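Local coordinates for monoamine oxidase regulatory protein, putative (Archaeoglobus fulgidus, PDB 1Q6W) that is of unproven function but, as a MaoC-like hot dog protein, probably acts as a hydratase or dehydratase on thioester-linked acyl substrates, at residues A9-I20 against V82-A94. Residues are numbered along the deposited sequence; the frame is centred on the assembly and turned at random.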
loop_
_atom_site.group_PDB
_atom_site.type_symbol
_atom_site.label_atom_id
_atom_site.label_comp_id
_atom_site.label_asym_id
_atom_site.label_seq_id
_atom_site.Cartn_x
_atom_site.Cartn_y
_atom_site.Cartn_z
ATOM N N ALA A 9 4.253 15.572 -20.653
ATOM C CA ALA A 9 3.296 14.539 -21.163
ATOM C C ALA A 9 3.097 14.617 -22.691
ATOM O O ALA A 9 2.830 15.687 -23.238
ATOM C CB ALA A 9 1.962 14.704 -20.447
ATOM N N ARG A 10 3.221 13.485 -23.380
ATOM C CA ARG A 10 3.067 13.455 -24.843
ATOM C C ARG A 10 1.596 13.292 -25.262
ATOM O O ARG A 10 0.793 14.225 -25.135
ATOM C CB ARG A 10 3.877 12.296 -25.451
ATOM C CG ARG A 10 5.342 12.165 -25.001
ATOM C CD ARG A 10 5.945 10.872 -25.578
ATOM N NE ARG A 10 7.208 10.440 -24.967
ATOM C CZ ARG A 10 8.387 11.033 -25.148
ATOM N NH1 ARG A 10 8.486 12.103 -25.925
ATOM N NH2 ARG A 10 9.474 10.541 -24.563
ATOM N N ASN A 11 1.261 12.100 -25.769
ATOM C CA ASN A 11 -0.101 11.775 -26.207
ATOM C C ASN A 11 -0.677 10.679 -25.329
ATOM O O ASN A 11 0.066 9.906 -24.729
ATOM C CB ASN A 11 -0.101 11.301 -27.660
ATOM C CG ASN A 11 0.261 12.402 -28.628
ATOM O OD1 ASN A 11 -0.506 13.347 -28.833
ATOM N ND2 ASN A 11 1.442 12.296 -29.226
ATOM N N PRO A 12 -2.014 10.588 -25.245
ATOM C CA PRO A 12 -2.629 9.552 -24.407
ATOM C C PRO A 12 -2.404 8.137 -24.904
ATOM O O PRO A 12 -2.224 7.909 -26.095
ATOM C CB PRO A 12 -4.112 9.938 -24.401
ATOM C CG PRO A 12 -4.291 10.600 -25.734
ATOM C CD PRO A 12 -3.043 11.451 -25.859
ATOM N N ILE A 13 -2.400 7.194 -23.973
ATOM C CA ILE A 13 -2.222 5.791 -24.310
ATOM C C ILE A 13 -3.514 5.065 -24.015
ATOM O O ILE A 13 -4.037 5.149 -22.913
ATOM C CB ILE A 13 -1.105 5.125 -23.479
ATOM C CG1 ILE A 13 -1.227 5.550 -22.014
ATOM C CG2 ILE A 13 0.248 5.450 -24.077
ATOM C CD1 ILE A 13 -0.271 4.825 -21.090
ATOM N N TYR A 14 -4.030 4.354 -25.004
ATOM C CA TYR A 14 -5.262 3.609 -24.810
ATOM C C TYR A 14 -4.966 2.123 -24.585
ATOM O O TYR A 14 -3.841 1.667 -24.777
ATOM C CB TYR A 14 -6.183 3.809 -26.013
ATOM C CG TYR A 14 -6.524 5.258 -26.264
ATOM C CD1 TYR A 14 -5.702 6.067 -27.046
ATOM C CD2 TYR A 14 -7.660 5.830 -25.694
ATOM C CE1 TYR A 14 -6.007 7.413 -27.255
ATOM C CE2 TYR A 14 -7.970 7.168 -25.894
ATOM C CZ TYR A 14 -7.141 7.954 -26.677
ATOM O OH TYR A 14 -7.464 9.275 -26.893
ATOM N N PHE A 15 -5.984 1.384 -24.169
ATOM C CA PHE A 15 -5.850 -0.039 -23.900
ATOM C C PHE A 15 -5.101 -0.802 -24.993
ATOM O O PHE A 15 -4.189 -1.582 -24.706
ATOM C CB PHE A 15 -7.235 -0.649 -23.698
ATOM C CG PHE A 15 -7.210 -2.081 -23.255
ATOM C CD1 PHE A 15 -6.554 -2.452 -22.090
ATOM C CD2 PHE A 15 -7.859 -3.061 -23.993
ATOM C CE1 PHE A 15 -6.544 -3.773 -21.668
ATOM C CE2 PHE A 15 -7.853 -4.378 -23.576
ATOM C CZ PHE A 15 -7.193 -4.735 -22.410
ATOM N N GLU A 16 -5.481 -0.569 -26.245
ATOM C CA GLU A 16 -4.867 -1.248 -27.383
ATOM C C GLU A 16 -3.401 -0.906 -27.604
ATOM O O GLU A 16 -2.674 -1.681 -28.214
ATOM C CB GLU A 16 -5.665 -0.968 -28.667
ATOM C CG GLU A 16 -6.544 0.275 -28.628
ATOM C CD GLU A 16 -7.864 0.052 -27.896
ATOM O OE1 GLU A 16 -7.848 -0.232 -26.685
ATOM O OE2 GLU A 16 -8.929 0.161 -28.534
ATOM N N SER A 17 -2.970 0.251 -27.112
ATOM C CA SER A 17 -1.578 0.683 -27.260
ATOM C C SER A 17 -0.647 -0.074 -26.311
ATOM O O SER A 17 0.531 -0.258 -26.605
ATOM C CB SER A 17 -1.445 2.178 -26.977
ATOM O OG SER A 17 -2.223 2.941 -27.876
ATOM N N ILE A 18 -1.182 -0.504 -25.169
ATOM C CA ILE A 18 -0.397 -1.226 -24.172
ATOM C C ILE A 18 -0.197 -2.673 -24.593
ATOM O O ILE A 18 -1.172 -3.401 -24.827
ATOM C CB ILE A 18 -1.096 -1.230 -22.790
ATOM C CG1 ILE A 18 -1.580 0.174 -22.424
ATOM C CG2 ILE A 18 -0.136 -1.739 -21.728
ATOM C CD1 ILE A 18 -0.489 1.200 -22.336
ATOM N N GLN A 19 1.062 -3.091 -24.688
ATOM C CA GLN A 19 1.353 -4.460 -25.081
ATOM C C GLN A 19 2.166 -5.209 -24.039
ATOM O O GLN A 19 3.127 -4.693 -23.475
ATOM C CB GLN A 19 2.044 -4.491 -26.451
ATOM C CG GLN A 19 3.074 -3.410 -26.657
ATOM C CD GLN A 19 3.465 -3.259 -28.110
ATOM O OE1 GLN A 19 2.611 -3.061 -28.971
ATOM N NE2 GLN A 19 4.760 -3.341 -28.390
ATOM N N ILE A 20 1.752 -6.439 -23.772
ATOM C CA ILE A 20 2.427 -7.259 -22.791
ATOM C C ILE A 20 3.928 -7.314 -23.040
ATOM O O ILE A 20 4.365 -7.541 -24.165
ATOM C CB ILE A 20 1.828 -8.682 -22.789
ATOM C CG1 ILE A 20 0.354 -8.592 -22.377
ATOM C CG2 ILE A 20 2.606 -9.587 -21.846
ATOM C CD1 ILE A 20 -0.334 -9.915 -22.214
ATOM N N VAL A 82 7.273 8.179 -14.252
ATOM C CA VAL A 82 7.735 8.015 -15.623
ATOM C C VAL A 82 6.568 8.096 -16.615
ATOM O O VAL A 82 6.676 8.722 -17.675
ATOM C CB VAL A 82 8.449 6.672 -15.821
ATOM C CG1 VAL A 82 8.770 6.466 -17.274
ATOM C CG2 VAL A 82 9.723 6.647 -15.011
ATOM N N ILE A 83 5.450 7.463 -16.274
ATOM C CA ILE A 83 4.282 7.492 -17.145
ATOM C C ILE A 83 3.771 8.921 -17.244
ATOM O O ILE A 83 3.506 9.434 -18.327
ATOM C CB ILE A 83 3.172 6.574 -16.597
ATOM C CG1 ILE A 83 3.620 5.114 -16.702
ATOM C CG2 ILE A 83 1.898 6.784 -17.366
ATOM C CD1 ILE A 83 2.650 4.140 -16.070
ATOM N N LEU A 84 3.651 9.563 -16.089
ATOM C CA LEU A 84 3.183 10.940 -15.975
ATOM C C LEU A 84 3.939 11.938 -16.844
ATOM O O LEU A 84 3.359 12.920 -17.320
ATOM C CB LEU A 84 3.305 11.392 -14.532
ATOM C CG LEU A 84 2.034 11.736 -13.776
ATOM C CD1 LEU A 84 0.848 10.951 -14.328
ATOM C CD2 LEU A 84 2.294 11.435 -12.286
ATOM N N SER A 85 5.233 11.713 -17.046
ATOM C CA SER A 85 5.996 12.648 -17.852
ATOM C C SER A 85 6.190 12.218 -19.294
ATOM O O SER A 85 6.949 12.835 -20.028
ATOM C CB SER A 85 7.341 12.932 -17.191
ATOM O OG SER A 85 7.906 11.737 -16.722
ATOM N N ASN A 86 5.492 11.171 -19.708
ATOM C CA ASN A 86 5.603 10.704 -21.082
ATOM C C ASN A 86 4.271 10.487 -21.779
ATOM O O ASN A 86 4.235 10.329 -22.999
ATOM C CB ASN A 86 6.409 9.410 -21.161
ATOM C CG ASN A 86 7.886 9.642 -21.018
ATOM O OD1 ASN A 86 8.394 9.813 -19.914
ATOM N ND2 ASN A 86 8.592 9.660 -22.144
ATOM N N TYR A 87 3.175 10.473 -21.025
ATOM C CA TYR A 87 1.864 10.251 -21.636
ATOM C C TYR A 87 0.774 11.098 -21.041
ATOM O O TYR A 87 0.914 11.617 -19.930
ATOM C CB TYR A 87 1.450 8.798 -21.483
ATOM C CG TYR A 87 2.409 7.817 -22.089
ATOM C CD1 TYR A 87 2.478 7.650 -23.471
ATOM C CD2 TYR A 87 3.243 7.043 -21.281
ATOM C CE1 TYR A 87 3.352 6.728 -24.037
ATOM C CE2 TYR A 87 4.126 6.118 -21.838
ATOM C CZ TYR A 87 4.172 5.966 -23.217
ATOM O OH TYR A 87 5.030 5.058 -23.776
ATOM N N ASP A 88 -0.309 11.238 -21.790
ATOM C CA ASP A 88 -1.463 11.977 -21.315
ATOM C C ASP A 88 -2.245 10.885 -20.607
ATOM O O ASP A 88 -2.818 10.006 -21.244
ATOM C CB ASP A 88 -2.269 12.548 -22.487
ATOM C CG ASP A 88 -3.561 13.212 -22.041
ATOM O OD1 ASP A 88 -4.215 13.860 -22.883
ATOM O OD2 ASP A 88 -3.927 13.081 -20.854
ATOM N N VAL A 89 -2.255 10.933 -19.289
ATOM C CA VAL A 89 -2.928 9.904 -18.517
ATOM C C VAL A 89 -4.445 10.059 -18.360
ATOM O O VAL A 89 -5.036 9.456 -17.472
ATOM C CB VAL A 89 -2.270 9.774 -17.121
ATOM C CG1 VAL A 89 -0.786 9.504 -17.304
ATOM C CG2 VAL A 89 -2.500 11.072 -16.283
ATOM N N SER A 90 -5.079 10.848 -19.221
ATOM C CA SER A 90 -6.531 11.010 -19.131
ATOM C C SER A 90 -7.228 9.685 -19.431
ATOM O O SER A 90 -8.384 9.486 -19.063
ATOM C CB SER A 90 -7.038 12.086 -20.099
ATOM O OG SER A 90 -6.556 11.872 -21.402
ATOM N N SER A 91 -6.519 8.773 -20.091
ATOM C CA SER A 91 -7.079 7.461 -20.426
ATOM C C SER A 91 -6.968 6.474 -19.264
ATOM O O SER A 91 -7.573 5.401 -19.293
ATOM C CB SER A 91 -6.373 6.890 -21.642
ATOM O OG SER A 91 -4.975 6.933 -21.452
ATOM N N VAL A 92 -6.180 6.830 -18.246
ATOM C CA VAL A 92 -6.023 5.985 -17.074
ATOM C C VAL A 92 -7.204 6.325 -16.178
ATOM O O VAL A 92 -7.178 7.308 -15.448
ATOM C CB VAL A 92 -4.706 6.276 -16.324
ATOM C CG1 VAL A 92 -4.550 5.320 -15.162
ATOM C CG2 VAL A 92 -3.524 6.123 -17.265
ATOM N N ILE A 93 -8.241 5.500 -16.248
ATOM C CA ILE A 93 -9.463 5.708 -15.493
ATOM C C ILE A 93 -9.402 5.464 -13.987
ATOM O O ILE A 93 -9.822 6.321 -13.194
ATOM C CB ILE A 93 -10.583 4.831 -16.038
ATOM C CG1 ILE A 93 -10.825 5.164 -17.508
ATOM C CG2 ILE A 93 -11.830 5.014 -15.200
ATOM C CD1 ILE A 93 -11.758 4.200 -18.198
ATOM N N ALA A 94 -8.906 4.297 -13.586
ATOM C CA ALA A 94 -8.837 3.978 -12.164
ATOM C C ALA A 94 -7.821 2.912 -11.794
ATOM O O ALA A 94 -7.364 2.139 -12.637
ATOM C CB ALA A 94 -10.210 3.550 -11.659
#
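I13 and Y87 bury more area in this contact than any other residues, and their side chains cross at about a right angle. The CD1 methyl of I13 stands 4.1 Å above the plane of the Y87 ring, displaced toward its rim, while N86 CB lies against the opposite face. The carbonyl O of N11 sits at the ring edge, in plane, and accepts a weak but nearly straight bond from D88 N (3.2 Å, 169°). A second weak bond, R10 N to N86 O at 3.3 Å, ties the two segments again. The S91 hydroxyl faces the I13 carbonyl, OG to O 2.5 Å, a hydrogen bond modelled too short to be trusted in detail. The P12 ring crosses the D88 side chain obliquely, its CD 3.6 Å from D88 CB. The D88 carboxylate, with CG anti to the backbone N (chi1 174°), turns back on its own segment: OD2 accepts from S90 OG (2.9 Å) and S90 N (3.0 Å), both from the same face of the carboxylate plane, the latter closing an Asx turn. With an alanine in place of D88, both S90 donors would lose this acceptor, and the turn beside P12 is likely to be less firmly fixed. The N-terminal segment thus lies along loop 85-91, which leads from helix 68-84 into edge strand 92-103, outermost within this chain; an antiparallel sheet wrapped around such a long central helix is the hot dog fold.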